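Local coordinates for FAD dependent oxidoreductase domain-containing protein (Deinococcus radiodurans R1, PDB 3C4N) that is probably an FAD-dependent oxidoreductase of the ETF-QO/FixC family, although its substrate is unknown, and binds ADP, at residues A[124-129]-A[158-163]. Sequence-based numbering, arbitrary orientation.
Sequences LHLLPA and PVARVD
Leu127 and His125 tie strand 124-127 to strand 159-163, which runs antiparallel to it with the axes 166° apart, in a mixed sheet that also includes strands 167-169 and 270-273, away from the ADP site. The Leu127 N to Val159 O bond is short at 2.7 Å and nearly straight (164°), its donor tilted out of the carbonyl plane; His125 N reaches Arg161 O at 3.1 Å from above the plane of the Arg161 carbonyl, and the return bond from Arg161 N to His125 O is weak. On one face, buried except at Val162, Leu124 and Val162 lie side by side, and Leu126 CD2 meets Ala160 CB at 4.0 Å. Alanine suits this place, since its lone methyl fits between Leu124 and Leu126, which also pack on helix 138-141. The other face is partly exposed and mixed. Strand pairing sets His125 CB 4.0 Å from Arg161 CB, and from there both CG atoms run anti to the backbone N (chi1 171° in Arg161). Leu127 CB packs on Val159 CG2 at 3.8 Å. Beyond the last bond, the Pro158 ring lies against two carbonyl oxygens, CG 3.0 Å from Pro128 O and CD 3.4 Å from Leu127 O. An alanine here would probably leave a gap beside these oxygens and set the backbone freer to turn at the strand's start. Apolar packing thus supports one face, whereas the other carries His125 and Arg161, which also touch Gln89; were His125 protonated, Arg161 NH1, 5.2 Å from His125 NE2, would probably oppose that charge.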
loop_
_atom_site.group_PDB
_atom_site.type_symbol
_atom_site.label_atom_id
_atom_site.label_comp_id
_atom_site.label_asym_id
_atom_site.label_seq_id
_atom_site.Cartn_x
_atom_site.Cartn_y
_atom_site.Cartn_z
ATOM N N LEU A 124 28.496 11.433 21.899
ATOM C CA LEU A 124 29.501 11.363 22.959
ATOM C C LEU A 124 29.259 10.196 23.902
ATOM O O LEU A 124 28.159 10.046 24.420
ATOM C CB LEU A 124 29.518 12.654 23.787
ATOM C CG LEU A 124 29.601 14.012 23.090
ATOM C CD1 LEU A 124 29.788 15.079 24.152
ATOM C CD2 LEU A 124 30.745 14.056 22.123
ATOM N N HIS A 125 30.284 9.370 24.114
ATOM C CA HIS A 125 30.207 8.223 25.031
ATOM C C HIS A 125 30.887 8.637 26.349
ATOM O O HIS A 125 32.058 8.326 26.581
ATOM C CB HIS A 125 30.936 7.012 24.434
ATOM C CG HIS A 125 30.893 5.782 25.295
ATOM N ND1 HIS A 125 30.565 5.816 26.634
ATOM C CD2 HIS A 125 31.167 4.486 25.009
ATOM C CE1 HIS A 125 30.640 4.594 27.135
ATOM N NE2 HIS A 125 31.004 3.769 26.170
ATOM N N LEU A 126 30.144 9.348 27.197
ATOM C CA LEU A 126 30.644 9.826 28.489
ATOM C C LEU A 126 31.288 8.725 29.332
ATOM O O LEU A 126 30.746 7.627 29.466
ATOM C CB LEU A 126 29.507 10.474 29.282
ATOM C CG LEU A 126 28.761 11.580 28.532
ATOM C CD1 LEU A 126 27.428 11.856 29.223
ATOM C CD2 LEU A 126 29.626 12.832 28.469
ATOM N N LEU A 127 32.441 9.040 29.915
ATOM C CA LEU A 127 33.182 8.087 30.733
ATOM C C LEU A 127 33.641 8.699 32.053
ATOM O O LEU A 127 33.786 9.914 32.160
ATOM C CB LEU A 127 34.402 7.599 29.957
ATOM C CG LEU A 127 34.083 6.874 28.655
ATOM C CD1 LEU A 127 35.290 6.915 27.734
ATOM C CD2 LEU A 127 33.656 5.448 28.967
ATOM N N PRO A 128 33.876 7.856 33.074
ATOM C CA PRO A 128 34.324 8.307 34.394
ATOM C C PRO A 128 35.810 8.667 34.407
ATOM O O PRO A 128 36.210 9.705 33.881
ATOM C CB PRO A 128 34.007 7.109 35.283
ATOM C CG PRO A 128 34.257 5.954 34.367
ATOM C CD PRO A 128 33.588 6.409 33.090
ATOM N N ALA A 129 36.622 7.805 35.016
ATOM C CA ALA A 129 38.065 8.018 35.092
ATOM C C ALA A 129 38.614 8.231 33.682
ATOM O O ALA A 129 38.681 7.292 32.890
ATOM C CB ALA A 129 38.736 6.809 35.743
ATOM N N PRO A 158 33.761 13.370 33.403
ATOM C CA PRO A 158 34.716 14.346 32.879
ATOM C C PRO A 158 35.114 14.184 31.413
ATOM O O PRO A 158 35.209 15.169 30.678
ATOM C CB PRO A 158 35.908 14.182 33.818
ATOM C CG PRO A 158 35.888 12.728 34.113
ATOM C CD PRO A 158 34.415 12.465 34.365
ATOM N N VAL A 159 35.343 12.944 30.990
ATOM C CA VAL A 159 35.764 12.671 29.621
ATOM C C VAL A 159 34.746 11.891 28.778
ATOM O O VAL A 159 33.793 11.312 29.302
ATOM C CB VAL A 159 37.097 11.894 29.614
ATOM C CG1 VAL A 159 38.171 12.685 30.377
ATOM C CG2 VAL A 159 36.894 10.513 30.241
ATOM N N ALA A 160 34.968 11.874 27.466
ATOM C CA ALA A 160 34.083 11.166 26.552
ATOM C C ALA A 160 34.788 10.760 25.257
ATOM O O ALA A 160 35.876 11.245 24.939
ATOM C CB ALA A 160 32.872 12.038 26.224
ATOM N N ARG A 161 34.152 9.858 24.519
ATOM C CA ARG A 161 34.667 9.391 23.238
ATOM C C ARG A 161 33.716 10.003 22.205
ATOM O O ARG A 161 32.582 9.549 22.049
ATOM C CB ARG A 161 34.621 7.859 23.186
ATOM C CG ARG A 161 34.924 7.229 21.821
ATOM C CD ARG A 161 36.333 6.651 21.745
ATOM N NE ARG A 161 36.663 5.865 22.931
ATOM C CZ ARG A 161 35.950 4.834 23.379
ATOM N NH1 ARG A 161 34.857 4.445 22.737
ATOM N NH2 ARG A 161 36.316 4.211 24.493
ATOM N N VAL A 162 34.171 11.049 21.526
ATOM C CA VAL A 162 33.354 11.731 20.528
ATOM C C VAL A 162 33.371 11.078 19.147
ATOM O O VAL A 162 34.407 10.590 18.700
ATOM C CB VAL A 162 33.818 13.189 20.322
ATOM C CG1 VAL A 162 32.876 13.898 19.360
ATOM C CG2 VAL A 162 33.890 13.918 21.654
ATOM N N ASP A 163 32.225 11.078 18.476
ATOM C CA ASP A 163 32.134 10.535 17.120
ATOM C C ASP A 163 31.541 11.641 16.262
ATOM O O ASP A 163 30.329 11.842 16.239
ATOM C CB ASP A 163 31.242 9.287 17.066
ATOM C CG ASP A 163 30.854 8.905 15.641
ATOM O OD1 ASP A 163 31.362 9.532 14.683
ATOM O OD2 ASP A 163 30.029 7.980 15.475
#